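Local coordinates for protein N-acetylgalactosaminyltransferase 7 (Homo sapiens, PDB 6IWR) that is a member of the glycosyltransferases that joins a GT-A domain to a ricin-type beta-trefoil lectin domain, at residues E476-E481 with E590-H595; N74-E79 with A247-A252; M300-V305 with G354-I359. All blocks are in the same frame, centred on the assembly; numbering follows the deposited sequence.

Following the chain from the N terminus, interaction 2 closes first: the loop segment 74-79 meets 247-252 at the start of helix 251-260, bringing the N-terminal part of the model onto the GT-A domain. Interaction 3 then joins the connection of the 292-296/302-306 hairpin and the start of its second strand to the first turn of helix 355-365, near the chain's centre. Interaction 1 closes last, pairing a strand early in the lectin domain with strand 589-592 near the C terminus. The three loops follow in series, neither nesting nor crossing. Interactions 1 and 2 lie on opposite sides of the chain's centre, their own centres 60 Å apart, and none of the contacts touches another.

Interaction 1 (E476-E481 with E590-H595); sequences EIRGFE and EMNNIH
Glu476 and Asn592 join side chains across an antiparallel pair of strands, 476-479 and 590-592, whose axes come within 4.8 Å. The carboxylate of Glu476 takes the amide of Asn592 on the anti lone pair of OE1, with ND2 2.8 Å from OE1 and an N-H...O angle of 161°; the carboxylate and amide planes are strongly turned against each other. CG of Glu476 sits between its own backbone N and carbonyl carbon (chi1 70°), and the chain beyond runs extended, carrying the carboxylate back to the partner strand. Arg478, on the same face, grips this carboxylate side-on in a salt bridge: NE reaches OE1 at 2.6 Å, meeting it from above the carboxylate plane, while NH1 makes a longer hydrogen bond to the syn lone pair of OE2. OE1 therefore accepts from two donors, which would be expected to stabilise its negative charge. Glu590 lies beside Arg478 and points the same way, yet their closest side-chain approach is Arg478 CD to Glu590 OE2, 3.9 Å, and the charged atoms are not in contact. Ile594 crosses Glu476 at about a right angle, setting CD1 against OE2.

On the other face, Ile477 and Met591 pack obliquely, Ile477 CG1 lying 4.0 Å from Met591 CE. The backbone ties Arg478 to Glu590 in both directions, with Arg478 O accepting from Glu590 N at 2.9 Å. Glu476 O accepts from Asn592 N at 3.2 Å.

This pairing brings the beginning and end of the beta-trefoil lectin domain together. Ile477 and Met591 both rest on Phe511 of strand 511-514, and Ile477 also touches Ile486 of strand 484-487. From the opposite face, Glu476 and Arg478 reach Cys485 of that same strand.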
loop_
_atom_site.group_PDB
_atom_site.type_symbol
_atom_site.label_atom_id
_atom_site.label_comp_id
_atom_site.label_asym_id
_atom_site.label_seq_id
_atom_site.Cartn_x
_atom_site.Cartn_y
_atom_site.Cartn_z
ATOM N N GLU A 476 6.874 -18.816 -14.091
ATOM C CA GLU A 476 8.051 -18.164 -13.541
ATOM C C GLU A 476 9.045 -17.863 -14.664
ATOM O O GLU A 476 9.102 -18.563 -15.684
ATOM C CB GLU A 476 8.712 -19.061 -12.492
ATOM C CG GLU A 476 9.389 -20.298 -13.086
ATOM C CD GLU A 476 10.051 -21.196 -12.058
ATOM O OE1 GLU A 476 10.751 -22.145 -12.472
ATOM O OE2 GLU A 476 9.899 -20.964 -10.843
ATOM N N ILE A 477 9.825 -16.810 -14.476
ATOM C CA ILE A 477 10.962 -16.524 -15.336
ATOM C C ILE A 477 12.202 -16.781 -14.493
ATOM O O ILE A 477 12.637 -15.926 -13.711
ATOM C CB ILE A 477 10.927 -15.104 -15.902
ATOM C CG1 ILE A 477 9.648 -14.915 -16.725
ATOM C CG2 ILE A 477 12.144 -14.871 -16.787
ATOM C CD1 ILE A 477 9.456 -13.499 -17.292
ATOM N N ARG A 478 12.755 -17.976 -14.630
ATOM C CA ARG A 478 13.802 -18.469 -13.757
ATOM C C ARG A 478 15.144 -18.389 -14.462
ATOM O O ARG A 478 15.239 -18.602 -15.670
ATOM C CB ARG A 478 13.504 -19.911 -13.339
ATOM C CG ARG A 478 14.600 -20.577 -12.536
ATOM C CD ARG A 478 14.310 -22.051 -12.416
ATOM N NE ARG A 478 13.202 -22.270 -11.497
ATOM C CZ ARG A 478 13.327 -22.616 -10.216
ATOM N NH1 ARG A 478 12.240 -22.779 -9.463
ATOM N NH2 ARG A 478 14.527 -22.779 -9.684
ATOM N N GLY A 479 16.188 -18.074 -13.701
ATOM C CA GLY A 479 17.532 -18.063 -14.267
ATOM C C GLY A 479 18.004 -19.479 -14.556
ATOM O O GLY A 479 17.979 -20.351 -13.676
ATOM N N PHE A 480 18.421 -19.718 -15.803
ATOM C CA PHE A 480 18.761 -21.060 -16.268
ATOM C C PHE A 480 19.731 -21.731 -15.310
ATOM O O PHE A 480 20.828 -21.219 -15.062
ATOM C CB PHE A 480 19.368 -20.986 -17.678
ATOM C CG PHE A 480 19.714 -22.337 -18.276
ATOM C CD1 PHE A 480 18.709 -23.267 -18.559
ATOM C CD2 PHE A 480 21.046 -22.678 -18.564
ATOM C CE1 PHE A 480 19.019 -24.518 -19.113
ATOM C CE2 PHE A 480 21.373 -23.938 -19.120
ATOM C CZ PHE A 480 20.355 -24.855 -19.395
ATOM N N GLU A 481 19.326 -22.884 -14.772
ATOM C CA GLU A 481 20.183 -23.652 -13.869
ATOM C C GLU A 481 20.542 -22.832 -12.634
ATOM O O GLU A 481 21.645 -22.948 -12.092
ATOM C CB GLU A 481 21.449 -24.141 -14.587
ATOM C CG GLU A 481 21.198 -24.671 -15.998
ATOM C CD GLU A 481 22.304 -25.589 -16.539
ATOM O OE1 GLU A 481 21.968 -26.741 -16.932
ATOM O OE2 GLU A 481 23.491 -25.159 -16.577
ATOM N N GLU A 590 14.640 -19.531 -18.312
ATOM C CA GLU A 590 13.547 -20.434 -18.634
ATOM C C GLU A 590 12.219 -19.822 -18.206
ATOM O O GLU A 590 12.146 -19.008 -17.275
ATOM C CB GLU A 590 13.700 -21.815 -17.970
ATOM C CG GLU A 590 14.792 -21.997 -16.948
ATOM C CD GLU A 590 14.874 -23.442 -16.453
ATOM O OE1 GLU A 590 14.055 -24.251 -16.904
ATOM O OE2 GLU A 590 15.750 -23.784 -15.627
ATOM N N MET A 591 11.148 -20.222 -18.891
ATOM C CA MET A 591 9.800 -19.875 -18.455
ATOM C C MET A 591 9.035 -21.165 -18.208
ATOM O O MET A 591 8.664 -21.876 -19.147
ATOM C CB MET A 591 9.073 -18.985 -19.461
ATOM C CG MET A 591 7.835 -18.264 -18.891
ATOM S SD MET A 591 7.168 -17.077 -20.093
ATOM C CE MET A 591 6.495 -15.773 -19.074
ATOM N N ASN A 592 8.784 -21.444 -16.946
ATOM C CA ASN A 592 8.184 -22.692 -16.516
ATOM C C ASN A 592 6.796 -22.411 -15.989
ATOM O O ASN A 592 6.600 -21.459 -15.221
ATOM C CB ASN A 592 9.048 -23.349 -15.448
ATOM C CG ASN A 592 10.465 -23.445 -15.877
ATOM O OD1 ASN A 592 10.735 -24.003 -16.928
ATOM N ND2 ASN A 592 11.382 -22.843 -15.117
ATOM N N ASN A 593 5.843 -23.223 -16.417
ATOM C CA ASN A 593 4.505 -23.119 -15.856
ATOM C C ASN A 593 4.563 -23.413 -14.376
ATOM O O ASN A 593 5.200 -24.373 -13.938
ATOM C CB ASN A 593 3.528 -24.094 -16.512
ATOM C CG ASN A 593 3.318 -23.821 -17.975
ATOM O OD1 ASN A 593 2.962 -24.730 -18.715
ATOM N ND2 ASN A 593 3.553 -22.582 -18.409
ATOM N N ILE A 594 3.898 -22.577 -13.608
ATOM C CA ILE A 594 3.655 -22.861 -12.210
ATOM C C ILE A 594 2.224 -23.363 -12.085
ATOM O O ILE A 594 1.274 -22.684 -12.485
ATOM C CB ILE A 594 3.906 -21.621 -11.353
ATOM C CG1 ILE A 594 5.346 -21.188 -11.579
ATOM C CG2 ILE A 594 3.691 -21.956 -9.902
ATOM C CD1 ILE A 594 6.321 -22.313 -11.389
ATOM N N HIS A 595 2.078 -24.575 -11.567
ATOM C CA HIS A 595 0.780 -25.208 -11.404
ATOM C C HIS A 595 0.349 -25.121 -9.950
ATOM O O HIS A 595 1.120 -25.439 -9.041
ATOM C CB HIS A 595 0.810 -26.667 -11.860
ATOM C CG HIS A 595 0.491 -26.852 -13.311
ATOM N ND1 HIS A 595 0.694 -25.865 -14.252
ATOM C CD2 HIS A 595 -0.014 -27.912 -13.984
ATOM C CE1 HIS A 595 0.336 -26.311 -15.442
ATOM N NE2 HIS A 595 -0.099 -27.551 -15.308
#

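Interaction 2 (N74-E79 with A247-A252); sequences NFEPKE and AVNWYA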
loop_
_atom_site.group_PDB
_atom_site.type_symbol
_atom_site.label_atom_id
_atom_site.label_comp_id
_atom_site.label_asym_id
_atom_site.label_seq_id
_atom_site.Cartn_x
_atom_site.Cartn_y
_atom_site.Cartn_z
ATOM N N ASN A 74 -46.640 9.261 -7.463
ATOM C CA ASN A 74 -47.414 8.907 -6.292
ATOM C C ASN A 74 -46.646 8.237 -5.183
ATOM O O ASN A 74 -47.159 8.081 -4.107
ATOM C CB ASN A 74 -48.574 8.004 -6.687
ATOM C CG ASN A 74 -48.159 6.909 -7.627
ATOM O OD1 ASN A 74 -47.246 7.072 -8.409
ATOM N ND2 ASN A 74 -48.835 5.794 -7.556
ATOM N N PHE A 75 -45.423 7.818 -5.439
ATOM C CA PHE A 75 -44.600 7.301 -4.351
ATOM C C PHE A 75 -43.566 8.313 -3.884
ATOM O O PHE A 75 -42.637 7.955 -3.166
ATOM C CB PHE A 75 -43.928 5.997 -4.758
ATOM C CG PHE A 75 -44.860 4.826 -4.759
ATOM C CD1 PHE A 75 -45.733 4.630 -5.813
ATOM C CD2 PHE A 75 -44.884 3.941 -3.695
ATOM C CE1 PHE A 75 -46.599 3.550 -5.824
ATOM C CE2 PHE A 75 -45.750 2.868 -3.686
ATOM C CZ PHE A 75 -46.613 2.669 -4.755
ATOM N N GLU A 76 -43.711 9.553 -4.279
ATOM C CA GLU A 76 -42.850 10.584 -3.761
ATOM C C GLU A 76 -43.356 11.019 -2.400
ATOM O O GLU A 76 -44.522 11.394 -2.277
ATOM C CB GLU A 76 -42.820 11.777 -4.687
ATOM C CG GLU A 76 -41.537 12.520 -4.517
ATOM C CD GLU A 76 -40.388 11.696 -4.994
ATOM O OE1 GLU A 76 -39.240 11.978 -4.583
ATOM O OE2 GLU A 76 -40.649 10.748 -5.779
ATOM N N PRO A 77 -42.534 10.997 -1.365
ATOM C CA PRO A 77 -42.994 11.539 -0.082
ATOM C C PRO A 77 -43.566 12.939 -0.266
ATOM O O PRO A 77 -43.029 13.763 -1.010
ATOM C CB PRO A 77 -41.727 11.537 0.780
ATOM C CG PRO A 77 -40.884 10.451 0.188
ATOM C CD PRO A 77 -41.147 10.501 -1.297
ATOM N N LYS A 78 -44.686 13.192 0.416
ATOM C CA LYS A 78 -45.383 14.471 0.280
ATOM C C LYS A 78 -44.596 15.622 0.918
ATOM O O LYS A 78 -44.471 16.701 0.323
ATOM C CB LYS A 78 -46.770 14.356 0.906
ATOM C CG LYS A 78 -47.320 12.923 0.932
ATOM C CD LYS A 78 -48.396 12.791 2.001
ATOM C CE LYS A 78 -47.899 13.413 3.304
ATOM N NZ LYS A 78 -49.008 13.767 4.223
ATOM N N GLU A 79 -44.061 15.421 2.122
ATOM C CA GLU A 79 -43.355 16.488 2.818
ATOM C C GLU A 79 -41.974 16.034 3.255
ATOM O O GLU A 79 -41.757 14.843 3.484
ATOM C CB GLU A 79 -44.145 16.960 4.044
ATOM C CG GLU A 79 -44.772 18.316 3.872
ATOM C CD GLU A 79 -46.275 18.236 3.919
ATOM O OE1 GLU A 79 -46.942 18.981 3.164
ATOM O OE2 GLU A 79 -46.780 17.409 4.712
ATOM N N ALA A 247 -32.240 4.997 -0.557
ATOM C CA ALA A 247 -32.735 6.336 -0.898
ATOM C C ALA A 247 -34.265 6.424 -0.789
ATOM O O ALA A 247 -34.951 5.423 -0.566
ATOM C CB ALA A 247 -32.314 6.706 -2.307
ATOM N N VAL A 248 -34.831 7.635 -0.991
ATOM C CA VAL A 248 -36.285 7.760 -0.848
ATOM C C VAL A 248 -36.950 7.348 -2.148
ATOM O O VAL A 248 -36.451 7.625 -3.245
ATOM C CB VAL A 248 -36.742 9.173 -0.393
ATOM C CG1 VAL A 248 -35.701 9.883 0.457
ATOM C CG2 VAL A 248 -37.272 10.032 -1.540
ATOM N N ASN A 249 -38.092 6.676 -2.010
ATOM C CA ASN A 249 -38.797 6.034 -3.112
ATOM C C ASN A 249 -37.857 5.151 -3.924
ATOM O O ASN A 249 -37.754 5.277 -5.150
ATOM C CB ASN A 249 -39.487 7.056 -4.009
ATOM C CG ASN A 249 -40.389 6.400 -5.008
ATOM O OD1 ASN A 249 -40.849 5.285 -4.781
ATOM N ND2 ASN A 249 -40.647 7.070 -6.118
ATOM N N TRP A 250 -37.167 4.236 -3.222
ATOM C CA TRP A 250 -36.317 3.251 -3.884
ATOM C C TRP A 250 -37.095 2.040 -4.329
ATOM O O TRP A 250 -36.628 1.311 -5.214
ATOM C CB TRP A 250 -35.190 2.754 -2.972
ATOM C CG TRP A 250 -35.687 1.954 -1.798
ATOM C CD1 TRP A 250 -36.384 2.437 -0.724
ATOM C CD2 TRP A 250 -35.528 0.536 -1.566
ATOM N NE1 TRP A 250 -36.650 1.418 0.166
ATOM C CE2 TRP A 250 -36.151 0.244 -0.325
ATOM C CE3 TRP A 250 -34.905 -0.509 -2.275
ATOM C CZ2 TRP A 250 -36.186 -1.046 0.220
ATOM C CZ3 TRP A 250 -34.944 -1.804 -1.727
ATOM C CH2 TRP A 250 -35.583 -2.053 -0.491
ATOM N N TYR A 251 -38.269 1.821 -3.747
ATOM C CA TYR A 251 -38.938 0.539 -3.861
ATOM C C TYR A 251 -39.719 0.414 -5.165
ATOM O O TYR A 251 -39.600 -0.592 -5.876
ATOM C CB TYR A 251 -39.849 0.326 -2.656
ATOM C CG TYR A 251 -40.434 -1.055 -2.645
ATOM C CD1 TYR A 251 -39.751 -2.103 -2.048
ATOM C CD2 TYR A 251 -41.660 -1.332 -3.281
ATOM C CE1 TYR A 251 -40.271 -3.393 -2.059
ATOM C CE2 TYR A 251 -42.185 -2.616 -3.299
ATOM C CZ TYR A 251 -41.478 -3.643 -2.687
ATOM O OH TYR A 251 -41.971 -4.922 -2.684
ATOM N N ALA A 252 -40.542 1.401 -5.491
ATOM C CA ALA A 252 -41.398 1.276 -6.673
ATOM C C ALA A 252 -40.583 1.184 -7.959
ATOM O O ALA A 252 -40.785 0.239 -8.737
ATOM C CB ALA A 252 -42.395 2.441 -6.708
#
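Phe75 and Asn249 are the closest backbone approach, CA to CA 6.1 Å, between the irregular segment 74-79 and the bend that leads into helix 251-260, where Asn249 has positive phi and psi. Two side chains of 247-252 meet Phe75, one from the bend and one from the helix. The methyl of Ala252, in the first turn of the helix, lies over one face of the phenyl ring in a CH-pi contact, with CB 4.1 Å from the ring centroid and displaced somewhat toward the rim; its nearest ring atom is CG, 3.9 Å from CB. Asn249 comes to the base of the same side chain instead. Its CG is anti to its backbone N (chi1 -171°), and OD1 approaches CB of Phe75 at 3.2 Å. Although the two side chains cross at about a right angle, the amide and ring planes are only 10° apart. The Asn249 side chain also borders the peptide carbonyl of Phe75, with CG 3.3 Å from Phe75 O.

Further along, Val248 presents CG2 to the ring of Pro77, 3.9 Å from CD and about as near to CG. Glu76 bends at chi2 and brings its carboxylate to the same region: OE1 lies near Val248 CG2, and OE2 is 3.7 Å from Asn249 ND2, with the carboxylate and amide planes nearly perpendicular. The firm polar partner of Glu76 is Arg133, which forms a salt bridge with OE1 and is a residue that the Val248 and Asn249 side chains also touch.

The two segments are thus held by van der Waals and CH-pi packing. Polar groups meet here without bonding directly; the Glu76 carboxylate is instead paired with Arg133, whose positive charge probably helps hold it beside the bend.

Interaction 3 (M300-V305 with G354-I359); sequences MLWKRV and GENFEI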
loop_
_atom_site.group_PDB
_atom_site.type_symbol
_atom_site.label_atom_id
_atom_site.label_comp_id
_atom_site.label_asym_id
_atom_site.label_seq_id
_atom_site.Cartn_x
_atom_site.Cartn_y
_atom_site.Cartn_z
ATOM N N MET A 300 -11.967 -11.425 -15.704
ATOM C CA MET A 300 -13.239 -11.436 -14.995
ATOM C C MET A 300 -13.215 -10.531 -13.764
ATOM O O MET A 300 -13.894 -10.800 -12.776
ATOM C CB MET A 300 -13.672 -12.850 -14.609
ATOM C CG MET A 300 -15.161 -12.907 -14.317
ATOM S SD MET A 300 -15.857 -14.509 -13.864
ATOM C CE MET A 300 -16.561 -15.071 -15.394
ATOM N N LEU A 301 -12.441 -9.455 -13.814
ATOM C CA LEU A 301 -12.549 -8.405 -12.819
ATOM C C LEU A 301 -13.693 -7.464 -13.183
ATOM O O LEU A 301 -13.845 -7.056 -14.340
ATOM C CB LEU A 301 -11.245 -7.624 -12.709
ATOM C CG LEU A 301 -10.069 -8.501 -12.289
ATOM C CD1 LEU A 301 -8.857 -7.617 -12.109
ATOM C CD2 LEU A 301 -10.400 -9.331 -11.030
ATOM N N TRP A 302 -14.496 -7.135 -12.180
ATOM C CA TRP A 302 -15.600 -6.210 -12.338
ATOM C C TRP A 302 -15.130 -4.859 -12.874
ATOM O O TRP A 302 -14.129 -4.318 -12.409
ATOM C CB TRP A 302 -16.271 -6.046 -10.976
ATOM C CG TRP A 302 -17.174 -4.901 -10.896
ATOM C CD1 TRP A 302 -16.915 -3.691 -10.319
ATOM C CD2 TRP A 302 -18.500 -4.830 -11.418
ATOM N NE1 TRP A 302 -18.008 -2.877 -10.449
ATOM C CE2 TRP A 302 -18.993 -3.552 -11.125
ATOM C CE3 TRP A 302 -19.324 -5.728 -12.102
ATOM C CZ2 TRP A 302 -20.264 -3.147 -11.489
ATOM C CZ3 TRP A 302 -20.589 -5.319 -12.466
ATOM C CH2 TRP A 302 -21.045 -4.039 -12.157
ATOM N N LYS A 303 -15.872 -4.309 -13.836
ATOM C CA LYS A 303 -15.562 -3.035 -14.479
ATOM C C LYS A 303 -16.870 -2.308 -14.791
ATOM O O LYS A 303 -17.931 -2.931 -14.931
ATOM C CB LYS A 303 -14.774 -3.220 -15.793
ATOM C CG LYS A 303 -13.398 -3.872 -15.694
ATOM C CD LYS A 303 -12.346 -2.967 -15.076
ATOM C CE LYS A 303 -10.998 -3.693 -14.959
ATOM N NZ LYS A 303 -9.978 -2.914 -14.169
ATOM N N ARG A 304 -16.801 -0.982 -14.918
ATOM C CA ARG A 304 -17.989 -0.203 -15.258
ATOM C C ARG A 304 -17.737 0.623 -16.514
ATOM O O ARG A 304 -16.658 1.193 -16.689
ATOM C CB ARG A 304 -18.419 0.704 -14.091
ATOM C CG ARG A 304 -18.868 -0.076 -12.855
ATOM C CD ARG A 304 -19.026 0.837 -11.625
ATOM N NE ARG A 304 -20.283 1.598 -11.639
ATOM C CZ ARG A 304 -20.377 2.915 -11.824
ATOM N NH1 ARG A 304 -19.275 3.645 -12.006
ATOM N NH2 ARG A 304 -21.573 3.503 -11.821
ATOM N N VAL A 305 -18.726 0.682 -17.398
ATOM C CA VAL A 305 -18.547 1.457 -18.623
ATOM C C VAL A 305 -19.749 2.376 -18.790
ATOM O O VAL A 305 -20.845 2.069 -18.307
ATOM C CB VAL A 305 -18.354 0.557 -19.854
ATOM C CG1 VAL A 305 -17.184 -0.411 -19.651
ATOM C CG2 VAL A 305 -19.658 -0.169 -20.186
ATOM N N GLY A 354 -17.010 -14.881 -8.444
ATOM C CA GLY A 354 -17.897 -14.223 -9.374
ATOM C C GLY A 354 -19.283 -14.825 -9.423
ATOM O O GLY A 354 -19.706 -15.265 -10.453
ATOM N N GLU A 355 -19.997 -14.802 -8.309
ATOM C CA GLU A 355 -21.414 -15.103 -8.284
ATOM C C GLU A 355 -22.162 -14.056 -9.057
ATOM O O GLU A 355 -23.163 -14.335 -9.659
ATOM C CB GLU A 355 -21.982 -15.176 -6.871
ATOM C CG GLU A 355 -21.024 -14.800 -5.781
ATOM C CD GLU A 355 -20.935 -13.321 -5.568
ATOM O OE1 GLU A 355 -21.977 -12.668 -5.468
ATOM O OE2 GLU A 355 -19.811 -12.822 -5.485
ATOM N N ASN A 356 -21.703 -12.822 -8.971
ATOM C CA ASN A 356 -22.387 -11.727 -9.611
ATOM C C ASN A 356 -22.435 -11.928 -11.106
ATOM O O ASN A 356 -23.421 -11.651 -11.745
ATOM C CB ASN A 356 -21.709 -10.404 -9.269
ATOM C CG ASN A 356 -20.264 -10.350 -9.703
ATOM O OD1 ASN A 356 -19.472 -11.176 -9.322
ATOM N ND2 ASN A 356 -19.926 -9.364 -10.489
ATOM N N PHE A 357 -21.332 -12.390 -11.654
ATOM C CA PHE A 357 -21.243 -12.751 -13.045
ATOM C C PHE A 357 -22.082 -13.958 -13.436
ATOM O O PHE A 357 -22.727 -13.948 -14.448
ATOM C CB PHE A 357 -19.789 -12.939 -13.429
ATOM C CG PHE A 357 -18.973 -11.701 -13.283
ATOM C CD1 PHE A 357 -19.371 -10.533 -13.875
ATOM C CD2 PHE A 357 -17.813 -11.706 -12.554
ATOM C CE1 PHE A 357 -18.626 -9.391 -13.743
ATOM C CE2 PHE A 357 -17.063 -10.570 -12.418
ATOM C CZ PHE A 357 -17.470 -9.412 -13.014
ATOM N N GLU A 358 -22.080 -14.979 -12.597
ATOM C CA GLU A 358 -22.801 -16.203 -12.862
ATOM C C GLU A 358 -24.314 -16.029 -12.960
ATOM O O GLU A 358 -24.926 -16.545 -13.876
ATOM C CB GLU A 358 -22.482 -17.207 -11.765
ATOM C CG GLU A 358 -22.778 -18.639 -12.128
ATOM C CD GLU A 358 -23.929 -19.228 -11.359
ATOM O OE1 GLU A 358 -24.282 -18.697 -10.314
ATOM O OE2 GLU A 358 -24.485 -20.226 -11.814
ATOM N N ILE A 359 -24.901 -15.271 -12.039
ATOM C CA ILE A 359 -26.325 -14.963 -12.083
ATOM C C ILE A 359 -26.637 -14.040 -13.250
ATOM O O ILE A 359 -27.686 -14.187 -13.892
ATOM C CB ILE A 359 -26.778 -14.373 -10.729
ATOM C CG1 ILE A 359 -28.304 -14.313 -10.629
ATOM C CG2 ILE A 359 -26.219 -12.975 -10.532
ATOM C CD1 ILE A 359 -28.960 -15.637 -10.543
#
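A Met-aromatic contact between Met300 and Phe357 joins the approach to strand 302-306, one arm of a two-stranded hairpin, to the first turn of helix 355-365. The two side chains slide past each other in opposite directions. CG of Met300, anti to its backbone N (chi1 -161°), packs on CD2 of Phe357 at 3.4 Å, and SD lies obliquely to the ring, 4.7 Å from its centroid. Met300 O is also oblique to the ring, 3.2 Å from Phe357 CE2.

Trp302, whose side chain is about 11 Å from the bound manganese ion, takes the ring from another direction. Its backbone N lies in the ring plane at the edge, and its CA is 3.8 Å from Phe357 CZ. Phe357 CE1 lies at the edge of the indole, near its plane, 4.1 Å from Trp302 CE3. Asn356 brings ND2 within 4.0 Å of that same CE3; this nitrogen also sits over the centre of one Phe357 face.

Tyr405, Val408 and Val409 of helix 400-412 also pack on Met300. With the amide nitrogen of Asn356 satisfied by Met327 O, cohesion between the segments rests largely on apolar and sulfur-aromatic packing round the Phe357 ring.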